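Local coordinates for putative Outer membrane protein (Helicobacter pylori, PDB 6GW5) that probably mediates attachment of the bacterium to host glycans as the outer membrane adhesin SabA, of which this chain is the adhesin domain, at residues Asn82-Phe87 against Thr123-Met128; Leu180-Lys185 against Tyr210-Ala215. All coordinates share one frame; numbering follows the deposited sequence.

Interaction 1 (Asn82-Phe87 against Thr123-Met128); sequences NYLTFF and TTYDKM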
ATOM      1  N   ASN A  82     -22.153  12.041 -21.876  1.00 45.10           N
ATOM      2  CA  ASN A  82     -23.307  12.100 -22.780  1.00 49.29           C
ATOM      3  C   ASN A  82     -24.040  13.434 -22.671  1.00 49.95           C
ATOM      4  O   ASN A  82     -25.128  13.569 -23.189  1.00 55.07           O
ATOM      5  CB  ASN A  82     -24.296  10.925 -22.497  1.00 49.25           C
ATOM      6  CG  ASN A  82     -24.970  11.009 -21.108  1.00 55.30           C
ATOM      7  OD1 ASN A  82     -24.895  12.031 -20.415  1.00 58.70           O
ATOM      8  ND2 ASN A  82     -25.633   9.928 -20.708  1.00 53.45           N
ATOM      9  N   TYR A  83     -23.445  14.405 -22.000  1.00 50.80           N
ATOM     10  CA  TYR A  83     -24.024  15.723 -21.769  1.00 49.17           C
ATOM     11  C   TYR A  83     -22.893  16.569 -21.221  1.00 50.65           C
ATOM     12  O   TYR A  83     -22.656  16.560 -20.044  1.00 49.63           O
ATOM     13  CB  TYR A  83     -25.129  15.557 -20.747  1.00 49.28           C
ATOM     14  CG  TYR A  83     -26.014  16.722 -20.368  1.00 51.72           C
ATOM     15  CD1 TYR A  83     -25.698  18.032 -20.640  1.00 52.85           C
ATOM     16  CD2 TYR A  83     -27.177  16.481 -19.686  1.00 57.24           C
ATOM     17  CE1 TYR A  83     -26.535  19.057 -20.250  1.00 52.85           C
ATOM     18  CE2 TYR A  83     -28.018  17.486 -19.299  1.00 55.99           C
ATOM     19  CZ  TYR A  83     -27.699  18.769 -19.568  1.00 61.93           C
ATOM     20  OH  TYR A  83     -28.589  19.712 -19.130  1.00 53.73           O
ATOM     21  N   LEU A  84     -22.194  17.291 -22.089  1.00 45.28           N
ATOM     22  CA  LEU A  84     -21.028  18.089 -21.721  1.00 40.15           C
ATOM     23  C   LEU A  84     -21.311  19.110 -20.618  1.00 38.68           C
ATOM     24  O   LEU A  84     -22.384  19.694 -20.563  1.00 36.20           O
ATOM     25  CB  LEU A  84     -20.414  18.715 -22.980  1.00 43.86           C
ATOM     26  CG  LEU A  84     -19.459  17.793 -23.800  1.00 50.85           C
ATOM     27  CD1 LEU A  84     -19.768  16.289 -23.798  1.00 51.56           C
ATOM     28  CD2 LEU A  84     -19.276  18.277 -25.237  1.00 48.01           C
ATOM     29  N   THR A  85     -20.386  19.250 -19.674  1.00 39.89           N
ATOM     30  CA  THR A  85     -20.495  20.294 -18.645  1.00 42.04           C
ATOM     31  C   THR A  85     -19.766  21.574 -19.064  1.00 40.32           C
ATOM     32  O   THR A  85     -19.465  22.421 -18.228  1.00 44.58           O
ATOM     33  CB  THR A  85     -19.915  19.842 -17.297  1.00 42.93           C
ATOM     34  OG1 THR A  85     -18.483  19.691 -17.402  1.00 42.05           O
ATOM     35  CG2 THR A  85     -20.559  18.575 -16.848  1.00 42.47           C
ATOM     36  N   PHE A  86     -19.416  21.660 -20.333  1.00 42.66           N
ATOM     37  CA  PHE A  86     -18.777  22.821 -20.936  1.00 47.24           C
ATOM     38  C   PHE A  86     -19.358  22.938 -22.349  1.00 46.45           C
ATOM     39  O   PHE A  86     -20.055  22.014 -22.811  1.00 47.76           O
ATOM     40  CB  PHE A  86     -17.236  22.665 -20.968  1.00 45.39           C
ATOM     41  CG  PHE A  86     -16.762  21.311 -21.439  1.00 43.57           C
ATOM     42  CD1 PHE A  86     -16.570  20.297 -20.533  1.00 44.60           C
ATOM     43  CD2 PHE A  86     -16.447  21.076 -22.767  1.00 46.24           C
ATOM     44  CE1 PHE A  86     -16.104  19.060 -20.934  1.00 50.96           C
ATOM     45  CE2 PHE A  86     -16.002  19.830 -23.195  1.00 51.97           C
ATOM     46  CZ  PHE A  86     -15.825  18.817 -22.275  1.00 53.82           C
ATOM     47  N   PHE A  87     -19.060  24.044 -23.029  1.00 47.30           N
ATOM     48  CA  PHE A  87     -19.604  24.298 -24.351  1.00 49.21           C
ATOM     49  C   PHE A  87     -18.469  24.207 -25.358  1.00 46.09           C
ATOM     50  O   PHE A  87     -17.471  24.909 -25.254  1.00 47.64           O
ATOM     51  CB  PHE A  87     -20.261  25.669 -24.328  1.00 53.01           C
ATOM     52  CG  PHE A  87     -20.974  26.072 -25.599  1.00 62.20           C
ATOM     53  CD1 PHE A  87     -22.255  25.602 -25.904  1.00 70.07           C
ATOM     54  CD2 PHE A  87     -20.396  26.974 -26.478  1.00 66.35           C
ATOM     55  CE1 PHE A  87     -22.892  26.001 -27.081  1.00 73.58           C
ATOM     56  CE2 PHE A  87     -21.033  27.371 -27.654  1.00 72.49           C
ATOM     57  CZ  PHE A  87     -22.283  26.883 -27.952  1.00 73.72           C
ATOM     58  N   THR A 123     -10.977  21.256 -31.336  1.00 57.86           N
ATOM     59  CA  THR A 123      -9.647  20.642 -31.370  1.00 64.41           C
ATOM     60  C   THR A 123      -9.367  19.876 -30.047  1.00 65.59           C
ATOM     61  O   THR A 123      -9.207  18.640 -30.045  1.00 59.05           O
ATOM     62  CB  THR A 123      -8.558  21.739 -31.564  1.00 65.46           C
ATOM     63  OG1 THR A 123      -8.765  22.383 -32.812  1.00 65.48           O
ATOM     64  CG2 THR A 123      -7.137  21.165 -31.534  1.00 69.14           C
ATOM     65  N   THR A 124      -9.340  20.626 -28.937  1.00 60.36           N
ATOM     66  CA  THR A 124      -8.972  20.090 -27.657  1.00 55.89           C
ATOM     67  C   THR A 124      -9.934  18.976 -27.244  1.00 53.56           C
ATOM     68  O   THR A 124      -9.510  17.929 -26.755  1.00 60.68           O
ATOM     69  CB  THR A 124      -8.942  21.182 -26.591  1.00 58.97           C
ATOM     70  OG1 THR A 124      -7.996  22.207 -26.943  1.00 59.24           O
ATOM     71  CG2 THR A 124      -8.536  20.598 -25.250  1.00 64.09           C
ATOM     72  N   TYR A 125     -11.222  19.176 -27.462  1.00 53.41           N
ATOM     73  CA  TYR A 125     -12.218  18.201 -27.037  1.00 50.96           C
ATOM     74  C   TYR A 125     -12.057  16.864 -27.747  1.00 55.81           C
ATOM     75  O   TYR A 125     -12.272  15.812 -27.154  1.00 61.25           O
ATOM     76  CB  TYR A 125     -13.633  18.722 -27.232  1.00 47.31           C
ATOM     77  CG  TYR A 125     -14.707  17.667 -26.973  1.00 50.52           C
ATOM     78  CD1 TYR A 125     -15.038  17.277 -25.658  1.00 48.52           C
ATOM     79  CD2 TYR A 125     -15.408  17.060 -28.036  1.00 45.15           C
ATOM     80  CE1 TYR A 125     -16.016  16.329 -25.425  1.00 42.78           C
ATOM     81  CE2 TYR A 125     -16.379  16.106 -27.808  1.00 41.26           C
ATOM     82  CZ  TYR A 125     -16.665  15.737 -26.507  1.00 43.38           C
ATOM     83  OH  TYR A 125     -17.627  14.784 -26.287  1.00 47.17           O
ATOM     84  N   ASP A 126     -11.731  16.905 -29.028  1.00 62.56           N
ATOM     85  CA  ASP A 126     -11.751  15.692 -29.850  1.00 62.51           C
ATOM     86  C   ASP A 126     -10.627  14.760 -29.379  1.00 61.44           C
ATOM     87  O   ASP A 126     -10.789  13.532 -29.426  1.00 57.29           O
ATOM     88  CB  ASP A 126     -11.654  16.006 -31.383  1.00 65.51           C
ATOM     89  CG  ASP A 126     -12.979  16.561 -32.009  1.00 67.12           C
ATOM     90  OD1 ASP A 126     -14.098  16.191 -31.572  1.00 70.73           O
ATOM     91  OD2 ASP A 126     -12.893  17.393 -32.955  1.00 72.68           O
ATOM     92  N   LYS A 127      -9.505  15.337 -28.913  1.00 58.50           N
ATOM     93  CA  LYS A 127      -8.398  14.528 -28.382  1.00 64.69           C
ATOM     94  C   LYS A 127      -8.821  13.850 -27.081  1.00 69.47           C
ATOM     95  O   LYS A 127      -8.607  12.644 -26.924  1.00 70.30           O
ATOM     96  CB  LYS A 127      -7.136  15.343 -28.034  1.00 69.87           C
ATOM     97  CG  LYS A 127      -6.725  16.485 -28.960  1.00 81.74           C
ATOM     98  CD  LYS A 127      -5.291  16.937 -28.634  1.00 92.32           C
ATOM     99  CE  LYS A 127      -4.914  18.345 -29.037  1.00 93.64           C
ATOM    100  NZ  LYS A 127      -4.808  18.526 -30.499  1.00 97.40           N
ATOM    101  N   MET A 128      -9.360  14.656 -26.157  1.00 58.81           N
ATOM    102  CA  MET A 128      -9.963  14.164 -24.951  1.00 49.16           C
ATOM    103  C   MET A 128     -10.869  12.998 -25.250  1.00 50.80           C
ATOM    104  O   MET A 128     -10.730  11.921 -24.676  1.00 57.11           O
ATOM    105  CB  MET A 128     -10.786  15.254 -24.307  1.00 48.52           C
ATOM    106  CG  MET A 128     -10.014  16.255 -23.472  1.00 46.48           C
ATOM    107  SD  MET A 128     -11.160  17.384 -22.637  1.00 42.82           S
ATOM    108  CE  MET A 128      -9.953  18.529 -21.987  1.00 46.13           C
TER

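Interaction 2 (Leu180-Lys185 against Tyr210-Ala215); sequences LIANTK and YPTQYA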
ATOM      1  N   LEU A 180      -4.644  16.423 -19.702  1.00 51.57           N
ATOM      2  CA  LEU A 180      -5.304  17.281 -20.666  1.00 51.21           C
ATOM      3  C   LEU A 180      -6.466  18.033 -20.043  1.00 55.07           C
ATOM      4  O   LEU A 180      -6.587  19.262 -20.199  1.00 50.05           O
ATOM      5  CB  LEU A 180      -5.781  16.469 -21.855  1.00 53.25           C
ATOM      6  CG  LEU A 180      -6.054  17.198 -23.186  1.00 58.44           C
ATOM      7  CD1 LEU A 180      -4.956  18.177 -23.605  1.00 59.61           C
ATOM      8  CD2 LEU A 180      -6.266  16.136 -24.272  1.00 60.93           C
ATOM      9  N   ILE A 181      -7.304  17.301 -19.299  1.00 51.99           N
ATOM     10  CA  ILE A 181      -8.398  17.927 -18.551  1.00 47.51           C
ATOM     11  C   ILE A 181      -7.857  19.003 -17.589  1.00 47.28           C
ATOM     12  O   ILE A 181      -8.382  20.109 -17.562  1.00 46.19           O
ATOM     13  CB  ILE A 181      -9.264  16.886 -17.803  1.00 46.17           C
ATOM     14  CG1 ILE A 181     -10.166  16.166 -18.787  1.00 45.58           C
ATOM     15  CG2 ILE A 181     -10.120  17.553 -16.741  1.00 45.14           C
ATOM     16  CD1 ILE A 181     -10.838  14.909 -18.254  1.00 46.73           C
ATOM     17  N   ALA A 182      -6.833  18.669 -16.805  1.00 49.38           N
ATOM     18  CA  ALA A 182      -6.287  19.602 -15.815  1.00 50.78           C
ATOM     19  C   ALA A 182      -5.675  20.843 -16.453  1.00 55.58           C
ATOM     20  O   ALA A 182      -5.732  21.928 -15.878  1.00 58.91           O
ATOM     21  CB  ALA A 182      -5.271  18.910 -14.926  1.00 48.94           C
ATOM     22  N   ASN A 183      -5.063  20.678 -17.621  1.00 59.61           N
ATOM     23  CA  ASN A 183      -4.305  21.770 -18.254  1.00 58.52           C
ATOM     24  C   ASN A 183      -5.189  22.717 -19.029  1.00 58.62           C
ATOM     25  O   ASN A 183      -4.935  23.921 -19.051  1.00 63.00           O
ATOM     26  CB  ASN A 183      -3.201  21.203 -19.146  1.00 55.80           C
ATOM     27  CG  ASN A 183      -2.112  20.512 -18.339  1.00 59.77           C
ATOM     28  OD1 ASN A 183      -1.855  20.877 -17.183  1.00 56.71           O
ATOM     29  ND2 ASN A 183      -1.480  19.495 -18.929  1.00 63.16           N
ATOM     30  N   THR A 184      -6.255  22.172 -19.604  1.00 54.19           N
ATOM     31  CA  THR A 184      -7.228  22.946 -20.345  1.00 50.82           C
ATOM     32  C   THR A 184      -8.037  23.881 -19.439  1.00 51.87           C
ATOM     33  O   THR A 184      -8.666  23.409 -18.485  1.00 49.09           O
ATOM     34  CB  THR A 184      -8.197  21.995 -21.050  1.00 53.32           C
ATOM     35  OG1 THR A 184      -7.466  21.084 -21.884  1.00 52.97           O
ATOM     36  CG2 THR A 184      -9.210  22.757 -21.866  1.00 52.15           C
ATOM     37  N   LYS A 185      -8.011  25.191 -19.729  1.00 52.27           N
ATOM     38  CA  LYS A 185      -8.659  26.210 -18.890  1.00 54.14           C
ATOM     39  C   LYS A 185     -10.115  26.359 -19.274  1.00 51.99           C
ATOM     40  O   LYS A 185     -10.558  27.423 -19.711  1.00 49.14           O
ATOM     41  CB  LYS A 185      -8.035  27.581 -19.049  1.00 60.65           C
ATOM     42  CG  LYS A 185      -6.562  27.681 -18.677  1.00 75.32           C
ATOM     43  CD  LYS A 185      -6.422  28.528 -17.421  1.00 85.87           C
ATOM     44  CE  LYS A 185      -6.909  29.960 -17.638  1.00 92.11           C
ATOM     45  NZ  LYS A 185      -7.488  30.545 -16.387  1.00 94.15           N
ATOM     46  N   TYR A 210     -12.893  25.378 -12.465  1.00 43.56           N
ATOM     47  CA  TYR A 210     -11.958  24.510 -13.228  1.00 48.26           C
ATOM     48  C   TYR A 210     -11.853  23.128 -12.530  1.00 43.46           C
ATOM     49  O   TYR A 210     -11.910  23.060 -11.302  1.00 41.55           O
ATOM     50  CB  TYR A 210     -10.582  25.216 -13.428  1.00 49.78           C
ATOM     51  CG  TYR A 210     -10.749  26.584 -14.100  1.00 54.63           C
ATOM     52  CD1 TYR A 210     -11.194  26.664 -15.424  1.00 58.29           C
ATOM     53  CD2 TYR A 210     -10.522  27.778 -13.407  1.00 57.06           C
ATOM     54  CE1 TYR A 210     -11.399  27.878 -16.040  1.00 59.97           C
ATOM     55  CE2 TYR A 210     -10.730  29.006 -14.014  1.00 61.37           C
ATOM     56  CZ  TYR A 210     -11.181  29.049 -15.336  1.00 61.48           C
ATOM     57  OH  TYR A 210     -11.389  30.251 -15.991  1.00 64.54           O
ATOM     58  N   PRO A 211     -11.702  22.037 -13.291  1.00 43.76           N
ATOM     59  CA  PRO A 211     -11.691  20.696 -12.673  1.00 43.51           C
ATOM     60  C   PRO A 211     -10.679  20.525 -11.550  1.00 43.19           C
ATOM     61  O   PRO A 211     -10.961  19.829 -10.573  1.00 39.17           O
ATOM     62  CB  PRO A 211     -11.330  19.770 -13.832  1.00 43.57           C
ATOM     63  CG  PRO A 211     -11.761  20.503 -15.054  1.00 43.61           C
ATOM     64  CD  PRO A 211     -11.610  21.965 -14.760  1.00 44.84           C
ATOM     65  N   THR A 212      -9.519  21.168 -11.693  1.00 42.14           N
ATOM     66  CA  THR A 212      -8.449  21.128 -10.674  1.00 43.76           C
ATOM     67  C   THR A 212      -8.849  21.717  -9.334  1.00 41.87           C
ATOM     68  O   THR A 212      -8.073  21.667  -8.408  1.00 44.90           O
ATOM     69  CB  THR A 212      -7.146  21.854 -11.156  1.00 47.96           C
ATOM     70  OG1 THR A 212      -7.463  23.056 -11.881  1.00 46.63           O
ATOM     71  CG2 THR A 212      -6.324  20.939 -12.031  1.00 48.04           C
ATOM     72  N   GLN A 213     -10.013  22.352  -9.246  1.00 43.33           N
ATOM     73  CA  GLN A 213     -10.521  22.870  -7.964  1.00 41.69           C
ATOM     74  C   GLN A 213     -11.326  21.835  -7.218  1.00 41.83           C
ATOM     75  O   GLN A 213     -11.615  22.008  -6.034  1.00 46.44           O
ATOM     76  CB  GLN A 213     -11.379  24.130  -8.188  1.00 46.22           C
ATOM     77  CG  GLN A 213     -10.601  25.300  -8.779  1.00 50.47           C
ATOM     78  CD  GLN A 213      -9.522  25.766  -7.836  1.00 51.38           C
ATOM     79  OE1 GLN A 213      -9.803  26.369  -6.791  1.00 52.01           O
ATOM     80  NE2 GLN A 213      -8.288  25.429  -8.162  1.00 47.98           N
ATOM     81  N   TYR A 214     -11.700  20.763  -7.901  1.00 41.74           N
ATOM     82  CA  TYR A 214     -12.444  19.661  -7.277  1.00 44.22           C
ATOM     83  C   TYR A 214     -11.508  18.496  -6.853  1.00 46.91           C
ATOM     84  O   TYR A 214     -10.792  17.899  -7.669  1.00 43.54           O
ATOM     85  CB  TYR A 214     -13.534  19.191  -8.240  1.00 41.54           C
ATOM     86  CG  TYR A 214     -14.528  20.306  -8.592  1.00 39.41           C
ATOM     87  CD1 TYR A 214     -15.600  20.605  -7.744  1.00 38.69           C
ATOM     88  CD2 TYR A 214     -14.373  21.071  -9.718  1.00 37.21           C
ATOM     89  CE1 TYR A 214     -16.492  21.629  -8.033  1.00 40.27           C
ATOM     90  CE2 TYR A 214     -15.268  22.120 -10.007  1.00 43.48           C
ATOM     91  CZ  TYR A 214     -16.331  22.395  -9.166  1.00 39.93           C
ATOM     92  OH  TYR A 214     -17.244  23.390  -9.435  1.00 37.50           O
ATOM     93  N   ALA A 215     -11.481  18.196  -5.566  1.00 45.08           N
ATOM     94  CA  ALA A 215     -10.580  17.158  -5.054  1.00 41.08           C
ATOM     95  C   ALA A 215     -10.700  15.830  -5.790  1.00 40.05           C
ATOM     96  O   ALA A 215      -9.723  15.082  -5.903  1.00 42.62           O
ATOM     97  CB  ALA A 215     -10.842  16.957  -3.573  1.00 42.13           C
TER

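Interaction 1 (Asn82-Phe87 against Thr123-Met128)
Leu84 packs against Tyr125 while its backbone is held in place: its carbonyl O accepts a hydrogen bond from Asn192 ND2, and its backbone also bonds to that of Gly101. The contact belongs to the mostly helical adhesin domain of SabA. It joins the loop after helix 60-79 to the first turns of helix 122-139, a helix that lies within a predicted coiled coil. All three touching residues are buried, and the contact is mainly apolar, through Leu84, Phe86 and the Tyr125 ring. Leu84 CD2 sits over one face of the Tyr125 ring. It lies 4.2 Å from the ring centroid, 28° off the normal, which makes a CH-pi contact. The other methyl, Leu84 CD1, reaches the far end of the tyrosine, 3.6 Å from Tyr125 OH. Tyr125 CG stands anti to the backbone N (chi1 172°), which sends the ring out from the helix to meet the loop. Phe86 is the second loop residue to touch it. The two rings meet obliquely, with planes at 64° and centroids 6.0 Å apart. Met120 of strand 119-121 touches both Phe86 and Tyr125. Trp76 of helix 60-79 also touches Tyr125, so the ring is packed by several elements of the fold. Tyr125 CD1 comes to the edge of the Phe86 ring, near its plane, 3.7 Å from Phe86 CE2 and 3.8 Å from Phe86 CZ.

Interaction 2 (Leu180-Lys185 against Tyr210-Ala215)
Ile181 and Pro211 make the buried apolar part of this contact. Ile181 CG2 lies 3.8 Å from Pro211 CG. With chi1 at -75°, this methyl lies opposite the backbone N, on the side where Pro211 packs. At the next residue of each segment, the methyls of Ala182 and Thr212 touch, with Ala182 CB 3.7 Å from Thr212 CG2. At the more exposed end, Tyr210 CE1 rests 3.8 Å from Lys185 O. The bent lysine chain brings Lys185 NZ within 3.9 Å of Tyr210 OH, a touch rather than a bond. Asn117 serves both residues: its ND2 bonds to Lys185 O, and its N makes a weak bond with Tyr210 OH.

Each segment also has internal hydrogen bonds. Leu180 O accepts from Thr184 N at 3.0 Å and from Thr184 OG1 at 2.6 Å, from opposite faces of the carbonyl plane, just where the helix ends. In the partner, Gln213 N bonds to Tyr210 O at 2.9 Å and helps hold the 3-10 turn.

The contact thus joins the end of helix 167-183 to the turn between strand 208-209 and helix 215-240. Leu217 of helix 215-240 and Tyr79 of helix 60-79 each touch both Ile181 and Pro211.

How the interactions relate
From the N terminus, the chain leaves helix 60-79 and enters the loop of interaction 1. It then runs through strand 87-89, the Cys112-Cys118 disulfide and the parallel strand 119-121 to helix 122-139, where interaction 1 closes a loop of 35 residues. Helix 167-183 follows. Its end opens interaction 2, which closes 24 residues, including the antiparallel strands 188-189 and 208-209, just before helix 215-240. The two loops are in series and neither nest nor cross. The centres of interaction 1 and interaction 2 lie about 13 Å apart. They meet where helix 122-139 packs on helix 167-183: Met128 touches Leu180, Ile181 and Thr184, and Thr124 touches Thr184.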